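Local coordinates for protein putative cathepsin d (Ixodes ricinus, PDB 5N7Q) that probably acts as an aspartic endopeptidase of the pepsin-like A1 family, cleaving peptide bonds within proteins, and is caught here with the inhibitor pepstatin A, at residues A[8-13]-A[33-38]; A[125-130]-A[170-175]. All blocks are in the same frame, centred on the assembly; numbering follows the deposited sequence.

Interaction 1 of 2, residues A[8-13]-A[33-38]; sequences EPLVNL and VIFDTG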
loop_
_atom_site.group_PDB
_atom_site.type_symbol
_atom_site.label_atom_id
_atom_site.label_comp_id
_atom_site.label_asym_id
_atom_site.label_seq_id
_atom_site.Cartn_x
_atom_site.Cartn_y
_atom_site.Cartn_z
ATOM N N GLU A 8 -7.302 2.070 12.937
ATOM C CA GLU A 8 -5.924 2.465 12.952
ATOM C C GLU A 8 -5.771 3.774 12.151
ATOM O O GLU A 8 -5.917 3.775 10.926
ATOM C CB GLU A 8 -5.050 1.370 12.357
ATOM C CG GLU A 8 -3.594 1.762 12.092
ATOM C CD GLU A 8 -2.751 1.995 13.318
ATOM O OE1 GLU A 8 -3.258 1.791 14.444
ATOM O OE2 GLU A 8 -1.554 2.368 13.156
ATOM N N PRO A 9 -5.507 4.886 12.841
ATOM C CA PRO A 9 -5.399 6.167 12.138
ATOM C C PRO A 9 -4.090 6.329 11.411
ATOM O O PRO A 9 -3.040 6.000 11.966
ATOM C CB PRO A 9 -5.504 7.188 13.265
ATOM C CG PRO A 9 -4.877 6.489 14.412
ATOM C CD PRO A 9 -5.278 5.058 14.300
ATOM N N LEU A 10 -4.143 6.860 10.193
ATOM C CA LEU A 10 -2.966 7.097 9.350
ATOM C C LEU A 10 -2.634 8.580 9.173
ATOM O O LEU A 10 -3.525 9.437 9.146
ATOM C CB LEU A 10 -3.149 6.479 7.962
ATOM C CG LEU A 10 -3.554 5.011 7.957
ATOM C CD1 LEU A 10 -3.868 4.564 6.533
ATOM C CD2 LEU A 10 -2.450 4.151 8.564
ATOM N N VAL A 11 -1.338 8.845 9.034
ATOM C CA VAL A 11 -0.814 10.119 8.568
ATOM C C VAL A 11 -0.500 9.987 7.079
ATOM O O VAL A 11 0.029 8.966 6.621
ATOM C CB VAL A 11 0.449 10.505 9.381
ATOM C CG1 VAL A 11 1.233 11.632 8.718
ATOM C CG2 VAL A 11 0.050 10.872 10.792
ATOM N N ASN A 12 -0.812 11.040 6.329
ATOM C CA ASN A 12 -0.576 11.163 4.897
ATOM C C ASN A 12 0.567 12.134 4.677
ATOM O O ASN A 12 0.443 13.305 4.967
ATOM C CB ASN A 12 -1.850 11.698 4.243
ATOM C CG ASN A 12 -1.666 12.085 2.784
ATOM O OD1 ASN A 12 -0.598 11.932 2.209
ATOM N ND2 ASN A 12 -2.727 12.572 2.187
ATOM N N LEU A 13 1.705 11.628 4.220
ATOM C CA LEU A 13 2.828 12.477 3.814
ATOM C C LEU A 13 2.785 12.652 2.287
ATOM O O LEU A 13 3.052 11.702 1.547
ATOM C CB LEU A 13 4.142 11.846 4.250
ATOM C CG LEU A 13 5.360 12.650 3.781
ATOM C CD1 LEU A 13 5.478 13.969 4.524
ATOM C CD2 LEU A 13 6.601 11.795 3.967
ATOM N N VAL A 33 4.525 2.678 11.192
ATOM C CA VAL A 33 4.721 1.725 10.084
ATOM C C VAL A 33 3.785 2.023 8.937
ATOM O O VAL A 33 2.702 2.535 9.130
ATOM C CB VAL A 33 4.502 0.259 10.526
ATOM C CG1 VAL A 33 5.589 -0.163 11.495
ATOM C CG2 VAL A 33 3.133 0.012 11.150
ATOM N N ILE A 34 4.235 1.694 7.729
ATOM C CA ILE A 34 3.351 1.704 6.580
ATOM C C ILE A 34 2.580 0.376 6.595
ATOM O O ILE A 34 3.180 -0.698 6.764
ATOM C CB ILE A 34 4.107 2.060 5.278
ATOM C CG1 ILE A 34 3.157 2.084 4.081
ATOM C CG2 ILE A 34 5.297 1.155 5.013
ATOM C CD1 ILE A 34 3.712 2.903 2.932
ATOM N N PHE A 35 1.261 0.484 6.427
ATOM C CA PHE A 35 0.384 -0.674 6.316
ATOM C C PHE A 35 0.287 -1.039 4.851
ATOM O O PHE A 35 -0.263 -0.277 4.068
ATOM C CB PHE A 35 -0.990 -0.376 6.917
ATOM C CG PHE A 35 -0.950 -0.302 8.435
ATOM C CD1 PHE A 35 -0.498 0.828 9.084
ATOM C CD2 PHE A 35 -1.299 -1.408 9.217
ATOM C CE1 PHE A 35 -0.403 0.883 10.460
ATOM C CE2 PHE A 35 -1.229 -1.346 10.607
ATOM C CZ PHE A 35 -0.768 -0.203 11.229
ATOM N N ASP A 36 0.869 -2.186 4.492
ATOM C CA ASP A 36 1.225 -2.497 3.106
ATOM C C ASP A 36 0.528 -3.783 2.639
ATOM O O ASP A 36 0.971 -4.896 2.952
ATOM C CB ASP A 36 2.770 -2.665 3.003
ATOM C CG ASP A 36 3.230 -3.108 1.645
ATOM O OD1 ASP A 36 2.498 -2.809 0.684
ATOM O OD2 ASP A 36 4.342 -3.651 1.557
ATOM N N THR A 37 -0.554 -3.639 1.870
ATOM C CA THR A 37 -1.229 -4.814 1.321
ATOM C C THR A 37 -0.455 -5.547 0.232
ATOM O O THR A 37 -0.925 -6.590 -0.233
ATOM C CB THR A 37 -2.659 -4.505 0.860
ATOM O OG1 THR A 37 -2.606 -3.533 -0.186
ATOM C CG2 THR A 37 -3.514 -3.991 2.009
ATOM N N GLY A 38 0.699 -5.012 -0.179
ATOM C CA GLY A 38 1.609 -5.664 -1.120
ATOM C C GLY A 38 2.748 -6.469 -0.571
ATOM O O GLY A 38 3.610 -6.876 -1.323
#

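Interaction 2 of 2, residues A[125-130]-A[170-175]; sequences LGLAYP and GEVLFG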
loop_
_atom_site.group_PDB
_atom_site.type_symbol
_atom_site.label_atom_id
_atom_site.label_comp_id
_atom_site.label_asym_id
_atom_site.label_seq_id
_atom_site.Cartn_x
_atom_site.Cartn_y
_atom_site.Cartn_z
ATOM N N LEU A 125 4.381 -2.984 7.875
ATOM C CA LEU A 125 3.497 -4.013 8.416
ATOM C C LEU A 125 2.699 -4.545 7.242
ATOM O O LEU A 125 1.751 -3.883 6.721
ATOM C CB LEU A 125 2.594 -3.450 9.525
ATOM C CG LEU A 125 1.775 -4.471 10.344
ATOM C CD1 LEU A 125 1.411 -3.885 11.718
ATOM C CD2 LEU A 125 0.535 -4.910 9.588
ATOM N N GLY A 126 3.088 -5.727 6.785
ATOM C CA GLY A 126 2.441 -6.317 5.617
ATOM C C GLY A 126 1.074 -6.912 5.920
ATOM O O GLY A 126 0.867 -7.531 6.953
ATOM N N LEU A 127 0.142 -6.711 4.986
ATOM C CA LEU A 127 -1.253 -7.124 5.058
ATOM C C LEU A 127 -1.669 -8.026 3.892
ATOM O O LEU A 127 -2.878 -8.296 3.701
ATOM C CB LEU A 127 -2.163 -5.893 5.111
ATOM C CG LEU A 127 -2.075 -5.018 6.364
ATOM C CD1 LEU A 127 -2.849 -3.736 6.134
ATOM C CD2 LEU A 127 -2.623 -5.773 7.582
ATOM N N ALA A 128 -0.676 -8.563 3.180
ATOM C CA ALA A 128 -0.912 -9.518 2.088
ATOM C C ALA A 128 -1.137 -10.910 2.656
ATOM O O ALA A 128 -1.130 -11.119 3.871
ATOM C CB ALA A 128 0.244 -9.501 1.107
ATOM N N TYR A 129 -1.398 -11.862 1.778
ATOM C CA TYR A 129 -1.637 -13.238 2.192
ATOM C C TYR A 129 -0.370 -13.874 2.756
ATOM O O TYR A 129 0.738 -13.547 2.347
ATOM C CB TYR A 129 -2.129 -14.067 1.016
ATOM C CG TYR A 129 -3.608 -13.849 0.682
ATOM C CD1 TYR A 129 -4.596 -14.641 1.289
ATOM C CD2 TYR A 129 -4.001 -12.894 -0.246
ATOM C CE1 TYR A 129 -5.957 -14.449 0.978
ATOM C CE2 TYR A 129 -5.335 -12.701 -0.562
ATOM C CZ TYR A 129 -6.301 -13.512 0.036
ATOM O OH TYR A 129 -7.651 -13.322 -0.305
ATOM N N PRO A 130 -0.532 -14.852 3.646
ATOM C CA PRO A 130 0.652 -15.435 4.276
ATOM C C PRO A 130 1.485 -16.290 3.336
ATOM O O PRO A 130 2.646 -16.579 3.655
ATOM C CB PRO A 130 0.057 -16.307 5.392
ATOM C CG PRO A 130 -1.372 -16.598 4.925
ATOM C CD PRO A 130 -1.780 -15.332 4.265
ATOM N N GLY A 170 -5.999 9.080 6.891
ATOM C CA GLY A 170 -6.554 7.810 6.460
ATOM C C GLY A 170 -6.826 6.907 7.637
ATOM O O GLY A 170 -6.576 7.280 8.772
ATOM N N GLU A 171 -7.281 5.702 7.348
ATOM C CA GLU A 171 -7.601 4.709 8.364
ATOM C C GLU A 171 -7.477 3.330 7.788
ATOM O O GLU A 171 -7.950 3.092 6.690
ATOM C CB GLU A 171 -9.025 4.908 8.874
ATOM C CG GLU A 171 -9.517 3.836 9.829
ATOM C CD GLU A 171 -10.932 4.093 10.292
ATOM O OE1 GLU A 171 -11.040 4.805 11.309
ATOM O OE2 GLU A 171 -11.908 3.669 9.623
ATOM N N VAL A 172 -6.900 2.414 8.559
ATOM C CA VAL A 172 -7.114 0.986 8.317
ATOM C C VAL A 172 -8.052 0.491 9.409
ATOM O O VAL A 172 -7.693 0.568 10.578
ATOM C CB VAL A 172 -5.809 0.166 8.306
ATOM C CG1 VAL A 172 -6.135 -1.273 7.967
ATOM C CG2 VAL A 172 -4.788 0.713 7.303
ATOM N N LEU A 173 -9.237 0.020 9.034
ATOM C CA LEU A 173 -10.199 -0.493 10.006
ATOM C C LEU A 173 -10.110 -1.997 10.054
ATOM O O LEU A 173 -10.535 -2.690 9.126
ATOM C CB LEU A 173 -11.608 -0.043 9.655
ATOM C CG LEU A 173 -12.705 -0.492 10.625
ATOM C CD1 LEU A 173 -12.487 0.111 11.992
ATOM C CD2 LEU A 173 -14.042 -0.028 10.087
ATOM N N PHE A 174 -9.559 -2.512 11.143
ATOM C CA PHE A 174 -9.441 -3.959 11.312
ATOM C C PHE A 174 -10.732 -4.568 11.859
ATOM O O PHE A 174 -11.154 -4.207 12.956
ATOM C CB PHE A 174 -8.252 -4.285 12.227
ATOM C CG PHE A 174 -6.920 -3.962 11.600
ATOM C CD1 PHE A 174 -6.330 -4.859 10.731
ATOM C CD2 PHE A 174 -6.286 -2.757 11.820
ATOM C CE1 PHE A 174 -5.127 -4.562 10.108
ATOM C CE2 PHE A 174 -5.071 -2.461 11.212
ATOM C CZ PHE A 174 -4.492 -3.369 10.370
ATOM N N GLY A 175 -11.350 -5.469 11.094
ATOM C CA GLY A 175 -12.561 -6.141 11.567
ATOM C C GLY A 175 -13.848 -5.406 11.272
ATOM O O GLY A 175 -14.870 -5.649 11.890
#

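Interaction 1 of 2, residues A[8-13]-A[33-38]
Asp-36 OD1, one residue beyond the Phe-35 whose ring meets Glu-8 and Leu-10, accepts from Gly-38 N at 3.0 Å and is also hydrogen-bonded to the bound inhibitor. The Gly-38 bond makes an Asx turn in which the donor stands well above the carboxylate plane rather than within it. The same oxygen lies close to Asp-227 OD1; both aspartates are predicted to be catalytic. Asp-36 to Gly-38 form the Asp-Thr-Gly motif of pepsin-like proteases. Thr-37 OG1 is hydrogen-bonded to Ala-226 O and Thr-228 N, while Phe-35 O takes Thr-228 OG1: the fireman's grip of this family, joining the two active-site loops directly behind the aspartates. The segments belong to strands 6-13 and 29-36, each paired antiparallel with strand 17-24 between them in the chain, and the contact is buried. No hydrogen bond crosses between 8-13 and 33-38, so they meet by side-chain packing. Glu-8 OE2 lies obliquely against the Phe-35 ring, 3.3 Å from CE1 and about equally far from CZ. Glu-8 CG comes in as well, 3.5 Å from Phe-35 CZ. It stands anti to the backbone N, and a bend at chi2 (69°) swings the carboxylate back to the CE1 and CZ end of the ring. The two side chains cross at about a right angle, with the carboxylate and ring planes 52° apart. Two residues on, Leu-10 CD2 rests 3.9 Å from Phe-35 CD1, nearer the root of the ring, also obliquely.

Interaction 2 of 2, residues A[125-130]-A[170-175]
Leu-127 sends its two methyls to different targets on strand 170-174. CD2 meets the rim of the Phe-174 ring near its plane, 3.8 Å from CE1 and slightly farther from CZ, while CD1 makes a looser contact with Val-172 CG1 at 4.5 Å. With CG set opposite the carbonyl carbon (chi1 -67°) and the outer part of the chain extended, the leucine reaches out from the turn that follows strand 123-126. Phe-174 adopts a similar first torsion, and the two side chains run slantwise past each other. Val-172, two residues earlier on the same side of its strand, turns CG1 anti to its backbone N (chi1 -177°). That methyl sits 3.5 Å above one face of the Phe-174 ring, displaced toward the rim, so the ring is touched on a face by its own strand and at the edge by Leu-127. All these groups are apolar and buried; no hydrogen bond links the two segments. Strand 123-126, parallel to strand 29-36, ends in Ile-124 to Gly-126, the hydrophobic-hydrophobic-Gly sequence of the psi motif that backs the active-site loop in pepsin-like proteases; the Leu-127 side chain is about 6 Å from that of the predicted catalytic Asp-36. Phe-35, on strand 29-36, touches both Leu-127 and Phe-174. Helix 140-146 packs against Phe-174 through Phe-141 and Met-144, and strand 6-13 contributes Leu-10 beside Val-172 and Glu-8 beside Phe-174.

From the N terminus, strand 6-13 runs first, and interaction 1 closes after strand 17-24 as strand 29-36 leads into the loop of the predicted catalytic aspartate. Interaction 2 opens much later, at the end of strand 123-126, and closes at strand 170-174 after helix 140-146 and strand 155-160. The two loops therefore follow in series, neither nesting nor crossing. Their strands nevertheless pair crosswise: 6-13 antiparallel to 170-174, with a probable hydrogen bond from Glu-8 N to Val-172 O, and 29-36 parallel to 123-126, probably bonded from Leu-125 N to Ile-34 O. Interaction 1 sets strand 29-36 against strand 6-13, and interaction 2 sets the loop after strand 123-126 against strand 170-174.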